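Local coordinates for cytidylate kinase-like family protein (Eubacterium ventriosum, PDB 3FDI) that is of unknown function but, as a cytidylate kinase-like member of the P-loop NTPase clan, probably binds nucleotide phosphates and may transfer a phosphoryl group, at residues R13-G18 against K154-Y159; E28-P33 against M191-I196; I176-G181 against D186-M191. All blocks are in the same frame, centred on the assembly; numbering follows the deposited sequence.

Contact 1 (R13-G18 against K154-Y159); sequences REFGSG and KMRKVY. With SO4 (sulfate ion), chain G; SO4 (sulfate ion), chain F.
Two bends in Arg-13, at chi2 and again at chi3 (85°), turn its guanidinium over that of Arg-156, whose chain stays extended from CG to NE after leaving the helix with CG beside the backbone N (chi1 -84°). The side chains cross at roughly a right angle, yet their flat ends are nearly parallel, with guanidinium centres 3.5 Å apart and planes 14° apart. This is an offset stack: Arg-13 NH1 stands over one face of Arg-156, 3.3 Å from Arg-156 NH2. The sulfate held by Arg-13 probably offsets part of the positive charge gathered here. This chain F ion lies in the plane of the Arg-13 guanidinium, at its edge, and takes hydrogen bonds from Arg-13 NH2 to O2 (2.6 Å) and from Arg-13 NH1 to O3 (3.3 Å). Arg-106 NE bonds the same ion. Arg-156 also meets Phe-15, its NH2 lying near the ring plane at the edge, 4.0 Å from Phe-15 CD1.

A second sulfate, in chain G, sits in the loop itself, bonded by Gly-16 N to O2 (3.0 Å) and by Gly-18 N to O4 (3.0 Å). Gly-19 N, His-20 N and Arg-137 NH1 bond it too, and Gly-18 is the N-cap of helix 19-30. Glu-14 to Ser-17 form a type II beta turn, and Ser-17 OG donates to Glu-14 O (2.7 Å) in the carbonyl plane. Both ions probably come from the crystallisation liquor. The loop following the first strand is where this clan carries its P-loop, so this ring of backbone N-H groups at a helix start is consistent with a phosphate position.

The loop joins strand 8-13 to helix 19-30. Glu-14 reaches Lys-130 of helix 127-138 through a salt bridge, while Phe-15 packs on Met-149 and Met-152 of helix 142-163, the helix that carries Arg-156.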
ATOM      1  N   ARG B  13       4.167  16.074  -8.074  1.00 35.79           N
ATOM      2  CA  ARG B  13       2.879  16.588  -8.444  1.00 36.97           C
ATOM      3  C   ARG B  13       1.933  15.513  -9.030  1.00 37.04           C
ATOM      4  O   ARG B  13       2.379  14.534  -9.677  1.00 37.86           O
ATOM      5  CB  ARG B  13       3.045  17.731  -9.476  1.00 38.18           C
ATOM      6  CG  ARG B  13       2.996  17.250 -10.959  1.00 40.69           C
ATOM      7  CD  ARG B  13       4.269  17.295 -11.813  1.00 44.87           C
ATOM      8  NE  ARG B  13       5.111  16.139 -11.670  1.00 46.70           N
ATOM      9  CZ  ARG B  13       5.847  15.542 -12.616  1.00 45.61           C
ATOM     10  NH1 ARG B  13       5.875  15.953 -13.869  1.00 44.34           N
ATOM     11  NH2 ARG B  13       6.595  14.480 -12.268  1.00 45.57           N
ATOM     12  N   GLU B  14       0.639  15.719  -8.795  1.00 36.62           N
ATOM     13  CA  GLU B  14      -0.420  15.012  -9.504  1.00 36.46           C
ATOM     14  C   GLU B  14      -0.634  15.717 -10.825  1.00 36.61           C
ATOM     15  O   GLU B  14      -0.543  16.955 -10.906  1.00 36.31           O
ATOM     16  CB  GLU B  14      -1.745  15.090  -8.748  1.00 36.53           C
ATOM     17  CG  GLU B  14      -1.682  14.596  -7.370  1.00 36.10           C
ATOM     18  CD  GLU B  14      -3.025  14.657  -6.664  1.00 37.97           C
ATOM     19  OE1 GLU B  14      -3.798  15.618  -6.905  1.00 38.67           O
ATOM     20  OE2 GLU B  14      -3.285  13.764  -5.830  1.00 40.81           O
ATOM     21  N   PHE B  15      -0.985  14.936 -11.840  1.00 36.81           N
ATOM     22  CA  PHE B  15      -1.229  15.450 -13.161  1.00 36.10           C
ATOM     23  C   PHE B  15      -2.442  16.339 -13.113  1.00 36.62           C
ATOM     24  O   PHE B  15      -3.470  15.970 -12.512  1.00 36.78           O
ATOM     25  CB  PHE B  15      -1.518  14.317 -14.093  1.00 36.68           C
ATOM     26  CG  PHE B  15      -1.640  14.742 -15.534  1.00 37.29           C
ATOM     27  CD1 PHE B  15      -0.495  15.092 -16.259  1.00 36.63           C
ATOM     28  CD2 PHE B  15      -2.883  14.786 -16.167  1.00 35.23           C
ATOM     29  CE1 PHE B  15      -0.585  15.473 -17.592  1.00 35.24           C
ATOM     30  CE2 PHE B  15      -2.972  15.143 -17.516  1.00 36.05           C
ATOM     31  CZ  PHE B  15      -1.832  15.478 -18.227  1.00 34.70           C
ATOM     32  N   GLY B  16      -2.305  17.514 -13.717  1.00 35.41           N
ATOM     33  CA  GLY B  16      -3.338  18.518 -13.671  1.00 35.10           C
ATOM     34  C   GLY B  16      -3.410  19.441 -12.455  1.00 34.45           C
ATOM     35  O   GLY B  16      -4.313  20.273 -12.392  1.00 34.11           O
ATOM     36  N   SER B  17      -2.471  19.335 -11.506  1.00 33.42           N
ATOM     37  CA  SER B  17      -2.603  20.060 -10.243  1.00 32.57           C
ATOM     38  C   SER B  17      -2.150  21.478 -10.288  1.00 32.60           C
ATOM     39  O   SER B  17      -2.428  22.230  -9.344  1.00 32.89           O
ATOM     40  CB  SER B  17      -1.790  19.408  -9.165  1.00 32.67           C
ATOM     41  OG  SER B  17      -0.444  19.318  -9.561  1.00 32.46           O
ATOM     42  N   GLY B  18      -1.408  21.831 -11.334  1.00 32.25           N
ATOM     43  CA  GLY B  18      -0.753  23.145 -11.427  1.00 32.12           C
ATOM     44  C   GLY B  18       0.699  23.059 -11.012  1.00 31.76           C
ATOM     45  O   GLY B  18       1.363  24.070 -10.813  1.00 32.27           O
ATOM     46  N   LYS B 154      -0.659   7.037 -12.069  1.00 39.46           N
ATOM     47  CA  LYS B 154      -0.128   5.672 -11.945  1.00 40.82           C
ATOM     48  C   LYS B 154       1.267   5.566 -12.551  1.00 40.22           C
ATOM     49  O   LYS B 154       2.136   4.951 -11.975  1.00 40.27           O
ATOM     50  CB  LYS B 154      -1.082   4.601 -12.518  1.00 40.65           C
ATOM     51  CG  LYS B 154      -2.242   4.302 -11.522  1.00 43.85           C
ATOM     52  CD  LYS B 154      -3.241   3.129 -11.967  1.00 43.50           C
ATOM     53  CE  LYS B 154      -2.831   1.730 -11.409  1.00 43.59           C
ATOM     54  NZ  LYS B 154      -3.588   0.529 -12.018  1.00 48.20           N
HETATM   55  N   MSE B 155       1.489   6.252 -13.660  1.00 40.56           N
HETATM   56  CA  MSE B 155       2.772   6.212 -14.334  1.00 40.90           C
HETATM   57  C   MSE B 155       3.889   6.776 -13.416  1.00 40.93           C
HETATM   58  O   MSE B 155       4.946   6.159 -13.249  1.00 40.41           O
HETATM   59  CB  MSE B 155       2.707   6.999 -15.637  1.00 40.57           C
HETATM   60  CG  MSE B 155       3.232   6.205 -16.839  1.00 44.88           C
HETATM   61 SE   MSE B 155       2.449   6.852 -18.525  0.80 50.64          SE
HETATM   62  CE  MSE B 155       3.526   8.508 -18.460  1.00 53.71           C
ATOM     63  N   ARG B 156       3.635   7.945 -12.839  1.00 40.79           N
ATOM     64  CA  ARG B 156       4.591   8.623 -11.949  1.00 41.26           C
ATOM     65  C   ARG B 156       4.844   7.875 -10.635  1.00 41.61           C
ATOM     66  O   ARG B 156       5.977   7.820 -10.136  1.00 42.67           O
ATOM     67  CB  ARG B 156       4.067  10.018 -11.618  1.00 41.05           C
ATOM     68  CG  ARG B 156       4.405  10.964 -12.632  1.00 40.58           C
ATOM     69  CD  ARG B 156       3.439  12.107 -12.637  1.00 44.52           C
ATOM     70  NE  ARG B 156       3.604  12.789 -13.922  1.00 46.27           N
ATOM     71  CZ  ARG B 156       3.122  13.972 -14.219  1.00 43.34           C
ATOM     72  NH1 ARG B 156       2.427  14.655 -13.341  1.00 47.24           N
ATOM     73  NH2 ARG B 156       3.379  14.481 -15.389  1.00 45.55           N
ATOM     74  N   LYS B 157       3.777   7.321 -10.081  1.00 41.75           N
ATOM     75  CA  LYS B 157       3.854   6.501  -8.896  1.00 43.10           C
ATOM     76  C   LYS B 157       4.717   5.278  -9.162  1.00 43.13           C
ATOM     77  O   LYS B 157       5.583   4.952  -8.368  1.00 42.84           O
ATOM     78  CB  LYS B 157       2.447   6.101  -8.453  1.00 43.17           C
ATOM     79  CG  LYS B 157       2.358   5.023  -7.397  1.00 45.29           C
ATOM     80  CD  LYS B 157       0.892   4.929  -6.813  1.00 48.42           C
ATOM     81  CE  LYS B 157       0.661   3.609  -6.042  1.00 50.35           C
ATOM     82  NZ  LYS B 157      -0.593   3.628  -5.156  1.00 54.15           N
ATOM     83  N   VAL B 158       4.502   4.650 -10.313  1.00 42.97           N
ATOM     84  CA  VAL B 158       5.266   3.488 -10.673  1.00 43.26           C
ATOM     85  C   VAL B 158       6.732   3.839 -10.858  1.00 42.02           C
ATOM     86  O   VAL B 158       7.590   3.163 -10.322  1.00 41.67           O
ATOM     87  CB  VAL B 158       4.681   2.781 -11.948  1.00 44.05           C
ATOM     88  CG1 VAL B 158       5.742   2.074 -12.720  1.00 45.02           C
ATOM     89  CG2 VAL B 158       3.593   1.820 -11.551  1.00 45.33           C
ATOM     90  N   TYR B 159       7.016   4.889 -11.611  1.00 41.18           N
ATOM     91  CA  TYR B 159       8.402   5.287 -11.832  1.00 40.33           C
ATOM     92  C   TYR B 159       9.093   5.565 -10.475  1.00 39.51           C
ATOM     93  O   TYR B 159      10.138   5.003 -10.167  1.00 39.06           O
ATOM     94  CB  TYR B 159       8.450   6.489 -12.785  1.00 40.03           C
ATOM     95  CG  TYR B 159       9.786   7.247 -12.802  1.00 40.81           C
ATOM     96  CD1 TYR B 159      10.937   6.731 -13.490  1.00 40.77           C
ATOM     97  CD2 TYR B 159       9.903   8.454 -12.137  1.00 38.46           C
ATOM     98  CE1 TYR B 159      12.156   7.418 -13.495  1.00 37.34           C
ATOM     99  CE2 TYR B 159      11.090   9.158 -12.159  1.00 40.89           C
ATOM    100  CZ  TYR B 159      12.205   8.640 -12.838  1.00 41.00           C
ATOM    101  OH  TYR B 159      13.346   9.368 -12.758  1.00 37.90           O
TER
HETATM  102  S   SO4 G2006       0.651  19.648 -13.875  1.00 47.52           S
HETATM  103  O1  SO4 G2006       1.930  20.284 -14.205  1.00 47.44           O
HETATM  104  O2  SO4 G2006       0.366  18.504 -14.736  1.00 42.90           O
HETATM  105  O3  SO4 G2006       0.891  19.197 -12.488  1.00 45.66           O
HETATM  106  O4  SO4 G2006      -0.429  20.678 -13.971  1.00 43.74           O
HETATM  107  S   SO4 F2005       8.619  12.689 -14.385  1.00 52.28           S
HETATM  108  O1  SO4 F2005      10.029  12.816 -14.050  1.00 51.02           O
HETATM  109  O2  SO4 F2005       7.954  12.432 -13.102  1.00 51.58           O
HETATM  110  O3  SO4 F2005       8.131  13.884 -15.051  1.00 49.16           O
HETATM  111  O4  SO4 F2005       8.476  11.561 -15.339  1.00 55.59           O

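Contact 2 (E28-P33 against M191-I196); sequences EHYNIP and MIIKYI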
ATOM      1  N   GLU B  28      11.456  31.276 -11.583  1.00 42.00           N
ATOM      2  CA  GLU B  28      11.469  32.695 -11.872  1.00 42.66           C
ATOM      3  C   GLU B  28      11.680  33.532 -10.622  1.00 42.90           C
ATOM      4  O   GLU B  28      12.387  34.511 -10.682  1.00 43.15           O
ATOM      5  CB  GLU B  28      10.168  33.128 -12.557  1.00 42.95           C
ATOM      6  CG  GLU B  28      10.112  32.788 -14.058  1.00 46.47           C
ATOM      7  CD  GLU B  28       8.715  32.904 -14.654  1.00 49.51           C
ATOM      8  OE1 GLU B  28       7.791  33.419 -13.973  1.00 53.08           O
ATOM      9  OE2 GLU B  28       8.545  32.458 -15.797  1.00 50.74           O
ATOM     10  N   HIS B  29      11.075  33.170  -9.492  1.00 42.83           N
ATOM     11  CA  HIS B  29      11.239  33.995  -8.294  1.00 42.90           C
ATOM     12  C   HIS B  29      12.680  34.000  -7.820  1.00 43.10           C
ATOM     13  O   HIS B  29      13.206  35.041  -7.439  1.00 42.97           O
ATOM     14  CB  HIS B  29      10.368  33.526  -7.145  1.00 42.70           C
ATOM     15  CG  HIS B  29      10.553  34.329  -5.892  1.00 41.99           C
ATOM     16  ND1 HIS B  29      11.403  33.951  -4.876  1.00 40.58           N
ATOM     17  CD2 HIS B  29       9.991  35.491  -5.496  1.00 43.79           C
ATOM     18  CE1 HIS B  29      11.346  34.838  -3.904  1.00 42.56           C
ATOM     19  NE2 HIS B  29      10.492  35.782  -4.250  1.00 41.46           N
ATOM     20  N   TYR B  30      13.310  32.832  -7.843  1.00 42.52           N
ATOM     21  CA  TYR B  30      14.690  32.716  -7.432  1.00 42.32           C
ATOM     22  C   TYR B  30      15.677  32.860  -8.595  1.00 42.38           C
ATOM     23  O   TYR B  30      16.867  32.742  -8.399  1.00 42.53           O
ATOM     24  CB  TYR B  30      14.893  31.378  -6.728  1.00 42.19           C
ATOM     25  CG  TYR B  30      14.235  31.302  -5.378  1.00 42.26           C
ATOM     26  CD1 TYR B  30      14.713  32.049  -4.308  1.00 42.87           C
ATOM     27  CD2 TYR B  30      13.154  30.455  -5.160  1.00 41.38           C
ATOM     28  CE1 TYR B  30      14.103  31.965  -3.039  1.00 42.46           C
ATOM     29  CE2 TYR B  30      12.547  30.364  -3.905  1.00 42.54           C
ATOM     30  CZ  TYR B  30      13.018  31.118  -2.858  1.00 41.49           C
ATOM     31  OH  TYR B  30      12.383  31.029  -1.644  1.00 41.63           O
ATOM     32  N   ASN B  31      15.174  33.106  -9.800  1.00 42.44           N
ATOM     33  CA  ASN B  31      16.004  33.218 -10.996  1.00 42.15           C
ATOM     34  C   ASN B  31      17.020  32.087 -11.135  1.00 41.41           C
ATOM     35  O   ASN B  31      18.221  32.327 -11.243  1.00 41.42           O
ATOM     36  CB  ASN B  31      16.699  34.571 -11.008  1.00 43.03           C
ATOM     37  CG  ASN B  31      17.274  34.930 -12.363  1.00 44.57           C
ATOM     38  OD1 ASN B  31      16.926  34.356 -13.414  1.00 46.34           O
ATOM     39  ND2 ASN B  31      18.175  35.889 -12.343  1.00 47.80           N
ATOM     40  N   ILE B  32      16.515  30.852 -11.152  1.00 39.77           N
ATOM     41  CA  ILE B  32      17.341  29.664 -11.363  1.00 38.20           C
ATOM     42  C   ILE B  32      16.717  28.811 -12.470  1.00 37.48           C
ATOM     43  O   ILE B  32      15.576  29.026 -12.814  1.00 38.53           O
ATOM     44  CB  ILE B  32      17.493  28.865 -10.072  1.00 37.70           C
ATOM     45  CG1 ILE B  32      16.120  28.639  -9.395  1.00 36.32           C
ATOM     46  CG2 ILE B  32      18.448  29.617  -9.138  1.00 39.44           C
ATOM     47  CD1 ILE B  32      16.098  27.704  -8.186  1.00 36.18           C
ATOM     48  N   PRO B  33      17.458  27.850 -13.015  1.00 35.81           N
ATOM     49  CA  PRO B  33      16.896  26.996 -14.045  1.00 37.03           C
ATOM     50  C   PRO B  33      15.798  26.062 -13.550  1.00 38.09           C
ATOM     51  O   PRO B  33      15.792  25.659 -12.367  1.00 38.21           O
ATOM     52  CB  PRO B  33      18.078  26.138 -14.499  1.00 36.82           C
ATOM     53  CG  PRO B  33      19.255  26.613 -13.753  1.00 35.82           C
ATOM     54  CD  PRO B  33      18.858  27.546 -12.722  1.00 35.32           C
HETATM   55  N   MSE B 191       3.785  30.110  -0.396  1.00 41.06           N
HETATM   56  CA  MSE B 191       3.953  29.354   0.799  1.00 41.49           C
HETATM   57  C   MSE B 191       5.245  28.535   0.744  1.00 41.50           C
HETATM   58  O   MSE B 191       5.846  28.277   1.800  1.00 41.63           O
HETATM   59  CB  MSE B 191       2.788  28.408   0.978  1.00 41.78           C
HETATM   60  CG  MSE B 191       1.459  29.115   1.197  1.00 43.25           C
HETATM   61 SE   MSE B 191      -0.021  27.859   1.123  0.80 41.27          SE
HETATM   62  CE  MSE B 191       0.474  26.767   2.641  1.00 45.98           C
ATOM     63  N   ILE B 192       5.646  28.100  -0.465  1.00 40.52           N
ATOM     64  CA  ILE B 192       6.877  27.320  -0.625  1.00 39.94           C
ATOM     65  C   ILE B 192       8.058  28.248  -0.417  1.00 39.70           C
ATOM     66  O   ILE B 192       9.047  27.880   0.231  1.00 39.14           O
ATOM     67  CB  ILE B 192       6.965  26.613  -2.034  1.00 40.49           C
ATOM     68  CG1 ILE B 192       5.923  25.491  -2.111  1.00 40.55           C
ATOM     69  CG2 ILE B 192       8.391  26.060  -2.297  1.00 36.91           C
ATOM     70  CD1 ILE B 192       5.632  24.961  -3.512  1.00 40.12           C
ATOM     71  N   ILE B 193       7.921  29.476  -0.903  1.00 39.83           N
ATOM     72  CA  ILE B 193       8.977  30.482  -0.772  1.00 40.44           C
ATOM     73  C   ILE B 193       9.180  30.873   0.720  1.00 40.66           C
ATOM     74  O   ILE B 193      10.311  31.066   1.211  1.00 40.48           O
ATOM     75  CB  ILE B 193       8.616  31.754  -1.574  1.00 41.32           C
ATOM     76  CG1 ILE B 193       8.659  31.496  -3.076  1.00 40.64           C
ATOM     77  CG2 ILE B 193       9.514  32.937  -1.153  1.00 40.22           C
ATOM     78  CD1 ILE B 193       7.882  32.533  -3.830  1.00 40.05           C
ATOM     79  N   LYS B 194       8.080  30.987   1.438  1.00 40.70           N
ATOM     80  CA  LYS B 194       8.136  31.242   2.875  1.00 40.90           C
ATOM     81  C   LYS B 194       8.833  30.098   3.598  1.00 40.54           C
ATOM     82  O   LYS B 194       9.707  30.325   4.429  1.00 40.22           O
ATOM     83  CB  LYS B 194       6.712  31.418   3.409  1.00 41.91           C
ATOM     84  CG  LYS B 194       6.562  31.706   4.927  1.00 44.99           C
ATOM     85  CD  LYS B 194       5.099  32.067   5.227  1.00 49.22           C
ATOM     86  CE  LYS B 194       4.881  32.977   6.431  1.00 51.71           C
ATOM     87  NZ  LYS B 194       5.401  34.360   6.325  1.00 53.06           N
ATOM     88  N   TYR B 195       8.473  28.852   3.272  1.00 39.75           N
ATOM     89  CA  TYR B 195       9.163  27.716   3.863  1.00 40.00           C
ATOM     90  C   TYR B 195      10.682  27.851   3.644  1.00 40.34           C
ATOM     91  O   TYR B 195      11.502  27.774   4.592  1.00 40.03           O
ATOM     92  CB  TYR B 195       8.640  26.392   3.262  1.00 39.65           C
ATOM     93  CG  TYR B 195       9.161  25.150   3.924  1.00 39.78           C
ATOM     94  CD1 TYR B 195       8.424  24.502   4.920  1.00 39.45           C
ATOM     95  CD2 TYR B 195      10.369  24.608   3.568  1.00 39.39           C
ATOM     96  CE1 TYR B 195       8.874  23.350   5.515  1.00 40.39           C
ATOM     97  CE2 TYR B 195      10.833  23.437   4.191  1.00 40.34           C
ATOM     98  CZ  TYR B 195      10.063  22.826   5.159  1.00 41.53           C
ATOM     99  OH  TYR B 195      10.495  21.681   5.788  1.00 43.63           O
ATOM    100  N   ILE B 196      11.049  28.085   2.394  1.00 40.71           N
ATOM    101  CA  ILE B 196      12.472  28.105   1.976  1.00 41.38           C
ATOM    102  C   ILE B 196      13.236  29.216   2.673  1.00 42.67           C
ATOM    103  O   ILE B 196      14.328  28.987   3.218  1.00 42.34           O
ATOM    104  CB  ILE B 196      12.630  28.276   0.404  1.00 41.17           C
ATOM    105  CG1 ILE B 196      12.070  27.060  -0.319  1.00 38.93           C
ATOM    106  CG2 ILE B 196      14.065  28.508   0.027  1.00 39.51           C
ATOM    107  CD1 ILE B 196      11.831  27.284  -1.771  1.00 37.06           C
TER
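Tyr-30 OH lies 3.4 Å from Ile-196 CB and 3.5 Å from Ile-193 CG2, while the same oxygen is hydrogen-bonded to Asp-197 OD1, one residue beyond 191-196. Further back on the ring, Tyr-30 CE2 meets Ile-196 CD1 at 3.8 Å, the two side chains approaching from opposite directions.

Residues 28-30 lie at the C-terminal end of helix 19-30, closed by a Schellman motif: Asn-31 takes positive phi as the C-prime residue, Ile-32 N bonds back to the carbonyl of the residue before Glu-28, and a weak inner bond runs from Asn-31 N to Glu-28 O (3.2 Å). The contact sets the end of one helix against the flank of helix 185-197, where Ile-193 also touches Leu-26.

His-29 adds a smaller contact beside it. With CG anti to the backbone N (chi1 178°), its imidazole meets Ile-193 in a CH-pi contact: Ile-193 CD1 is 3.9 Å from the His-29 ring centroid and 10° off the ring normal. Ile-193 CG2 touches His-29 CE1 at 3.8 Å. His-29 ND1 is buried here without a polar partner in the model, and sits over the centre of the Tyr-30 ring, 3.6 Å above its plane.

Contact 3 (I176-G181 against D186-M191); sequences ICIKIG and DTATDM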
ATOM      1  N   ILE B 176       6.970  19.727   2.134  1.00 38.52           N
ATOM      2  CA  ILE B 176       5.686  20.398   1.988  1.00 38.66           C
ATOM      3  C   ILE B 176       4.785  19.696   0.987  1.00 38.18           C
ATOM      4  O   ILE B 176       5.247  19.268  -0.030  1.00 39.29           O
ATOM      5  CB  ILE B 176       5.847  21.788   1.399  1.00 39.23           C
ATOM      6  CG1 ILE B 176       7.013  22.521   2.007  1.00 41.95           C
ATOM      7  CG2 ILE B 176       4.594  22.585   1.648  1.00 40.98           C
ATOM      8  CD1 ILE B 176       7.348  23.799   1.289  1.00 41.06           C
ATOM      9  N   CYS B 177       3.481  19.650   1.238  1.00 38.59           N
ATOM     10  CA  CYS B 177       2.479  19.268   0.256  1.00 36.87           C
ATOM     11  C   CYS B 177       1.422  20.309   0.303  1.00 37.80           C
ATOM     12  O   CYS B 177       1.009  20.690   1.411  1.00 37.81           O
ATOM     13  CB  CYS B 177       1.830  17.968   0.648  1.00 36.80           C
ATOM     14  SG  CYS B 177       3.012  16.578   0.790  1.00 38.77           S
ATOM     15  N   ILE B 178       0.942  20.748  -0.860  1.00 37.19           N
ATOM     16  CA  ILE B 178      -0.077  21.793  -0.932  1.00 38.09           C
ATOM     17  C   ILE B 178      -1.122  21.413  -1.976  1.00 38.43           C
ATOM     18  O   ILE B 178      -0.760  21.065  -3.139  1.00 40.27           O
ATOM     19  CB  ILE B 178       0.548  23.154  -1.261  1.00 37.95           C
ATOM     20  CG1 ILE B 178       1.661  23.471  -0.250  1.00 38.57           C
ATOM     21  CG2 ILE B 178      -0.492  24.240  -1.129  1.00 36.03           C
ATOM     22  CD1 ILE B 178       2.467  24.739  -0.573  1.00 34.09           C
ATOM     23  N   LYS B 179      -2.381  21.380  -1.563  1.00 37.47           N
ATOM     24  CA  LYS B 179      -3.502  21.029  -2.475  1.00 38.12           C
ATOM     25  C   LYS B 179      -4.035  22.295  -3.076  1.00 37.97           C
ATOM     26  O   LYS B 179      -4.434  23.209  -2.339  1.00 38.45           O
ATOM     27  CB  LYS B 179      -4.652  20.302  -1.747  1.00 38.34           C
ATOM     28  CG  LYS B 179      -5.817  19.858  -2.656  1.00 37.74           C
ATOM     29  CD  LYS B 179      -6.837  19.014  -1.887  1.00 38.26           C
ATOM     30  CE  LYS B 179      -6.252  17.636  -1.430  1.00 39.03           C
ATOM     31  NZ  LYS B 179      -7.216  16.851  -0.613  1.00 35.97           N
ATOM     32  N   ILE B 180      -4.018  22.344  -4.394  1.00 38.48           N
ATOM     33  CA  ILE B 180      -4.478  23.479  -5.150  1.00 39.14           C
ATOM     34  C   ILE B 180      -5.935  23.266  -5.481  1.00 39.83           C
ATOM     35  O   ILE B 180      -6.315  22.261  -6.015  1.00 39.18           O
ATOM     36  CB  ILE B 180      -3.618  23.666  -6.376  1.00 38.31           C
ATOM     37  CG1 ILE B 180      -2.218  24.056  -5.938  1.00 38.48           C
ATOM     38  CG2 ILE B 180      -4.181  24.709  -7.243  1.00 38.43           C
ATOM     39  CD1 ILE B 180      -1.391  24.680  -6.957  1.00 39.08           C
ATOM     40  N   GLY B 181      -6.751  24.220  -5.088  1.00 41.32           N
ATOM     41  CA  GLY B 181      -8.189  24.090  -5.107  1.00 42.37           C
ATOM     42  C   GLY B 181      -8.723  25.230  -4.277  1.00 43.25           C
ATOM     43  O   GLY B 181      -8.985  26.288  -4.800  1.00 44.25           O
ATOM     44  N   ASP B 186      -0.527  30.875  -7.237  1.00 41.61           N
ATOM     45  CA  ASP B 186       0.233  31.934  -6.589  1.00 41.84           C
ATOM     46  C   ASP B 186       0.320  31.768  -5.090  1.00 41.65           C
ATOM     47  O   ASP B 186       1.343  32.090  -4.527  1.00 41.26           O
ATOM     48  CB  ASP B 186      -0.315  33.295  -6.942  1.00 42.25           C
ATOM     49  CG  ASP B 186       0.325  33.849  -8.179  1.00 44.04           C
ATOM     50  OD1 ASP B 186       0.745  35.002  -8.163  1.00 48.13           O
ATOM     51  OD2 ASP B 186       0.473  33.111  -9.160  1.00 46.75           O
ATOM     52  N   THR B 187      -0.726  31.232  -4.454  1.00 41.46           N
ATOM     53  CA  THR B 187      -0.729  31.080  -3.015  1.00 41.05           C
ATOM     54  C   THR B 187       0.194  29.931  -2.591  1.00 40.92           C
ATOM     55  O   THR B 187       0.940  30.084  -1.642  1.00 40.76           O
ATOM     56  CB  THR B 187      -2.142  30.863  -2.449  1.00 41.42           C
ATOM     57  OG1 THR B 187      -2.926  32.060  -2.608  1.00 43.16           O
ATOM     58  CG2 THR B 187      -2.080  30.517  -0.946  1.00 41.55           C
ATOM     59  N   ALA B 188       0.126  28.802  -3.312  1.00 40.41           N
ATOM     60  CA  ALA B 188       1.036  27.665  -3.131  1.00 39.59           C
ATOM     61  C   ALA B 188       2.501  28.060  -3.357  1.00 38.72           C
ATOM     62  O   ALA B 188       3.363  27.715  -2.589  1.00 39.04           O
ATOM     63  CB  ALA B 188       0.633  26.515  -4.070  1.00 38.70           C
ATOM     64  N   THR B 189       2.777  28.800  -4.406  1.00 39.03           N
ATOM     65  CA  THR B 189       4.138  29.218  -4.688  1.00 39.02           C
ATOM     66  C   THR B 189       4.679  30.057  -3.520  1.00 40.14           C
ATOM     67  O   THR B 189       5.812  29.831  -3.049  1.00 40.16           O
ATOM     68  CB  THR B 189       4.180  29.986  -6.030  1.00 38.56           C
ATOM     69  OG1 THR B 189       3.649  29.135  -7.054  1.00 38.62           O
ATOM     70  CG2 THR B 189       5.577  30.404  -6.393  1.00 36.24           C
ATOM     71  N   ASP B 190       3.852  30.990  -3.015  1.00 41.04           N
ATOM     72  CA  ASP B 190       4.276  31.907  -1.924  1.00 41.62           C
ATOM     73  C   ASP B 190       4.569  31.143  -0.656  1.00 41.58           C
ATOM     74  O   ASP B 190       5.483  31.498   0.088  1.00 42.21           O
ATOM     75  CB  ASP B 190       3.234  32.991  -1.598  1.00 41.35           C
ATOM     76  CG  ASP B 190       3.117  34.094  -2.691  1.00 44.83           C
ATOM     77  OD1 ASP B 190       3.979  34.256  -3.607  1.00 48.07           O
ATOM     78  OD2 ASP B 190       2.109  34.829  -2.639  1.00 50.42           O
HETATM   79  N   MSE B 191       3.785  30.110  -0.396  1.00 41.06           N
HETATM   80  CA  MSE B 191       3.953  29.354   0.799  1.00 41.49           C
HETATM   81  C   MSE B 191       5.245  28.535   0.744  1.00 41.50           C
HETATM   82  O   MSE B 191       5.846  28.277   1.800  1.00 41.63           O
HETATM   83  CB  MSE B 191       2.788  28.408   0.978  1.00 41.78           C
HETATM   84  CG  MSE B 191       1.459  29.115   1.197  1.00 43.25           C
HETATM   85 SE   MSE B 191      -0.021  27.859   1.123  0.80 41.27          SE
HETATM   86  CE  MSE B 191       0.474  26.767   2.641  1.00 45.98           C
TER
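Ile-178 projects from the strand toward the helix, which its two branches meet at Ala-188, one continuing to Met-191. From CB, which itself makes no close approach, CG2 runs anti to the backbone N and meets Ala-188 CB at 3.9 Å. The other branch, CG1, lies beside the backbone N (chi1 -54°) and carries the chain outward in an extended form (chi2 173°). The extended branch brings CD1 against the helix backbone: it rests 3.7 Å from the backbone oxygen Ala-188 O and 4.0 Å from Met-191 CB, one turn later. Ile-180, whose CB starts off to the side, brings its CD1 within 4.0 Å of Ala-188 CB. The methyl of Ala-188 is met by both isoleucines, from directions about a right angle apart.

The segment axes approach to 9.1 Å and run almost antiparallel, at 168°, as expected when a strand is followed by a short connection and a helix that doubles back across the sheet. CA atoms of Ile-178 and Ala-188 are 6.4 Å apart, a close approach that the small alanine side chain permits. Strand 176-180 is the outermost of the parallel sheet within this chain, hydrogen-bonded along strand 118-125. Its other edge faces a third subunit, where Cys-177 enters an antiparallel ladder and extends the sheet across the interface.

All four touching residues are buried and their contacting side-chain atoms are carbon; even Met-191, modelled as selenomethionine, touches through its CB. Within this pair of segments the fit therefore rests on shape complementarity of apolar surfaces, with dispersion and exclusion of water supplying the cohesion.

Contacts 2 and 3 lie on the same side of the chain's centre, 12 Å apart between centres; they share Met-191 and both use helix 185-197. They meet directly where Tyr-195 CG touches Ile-176 CD1 at 3.5 Å. Contact 1, with its two sulfates, is across the chain's centre from contact 2: their centres are 22 Å apart and their nearest atoms about 9 Å. Contact 3 bridges this gap, its centre 17 Å from that of contact 1, and Ser-17 O packs on Ile-180 CB at 3.5 Å. The loop holding the chain G sulfate, a possible phosphate site, thus touches the end of the strand whose packing continues into contact 2.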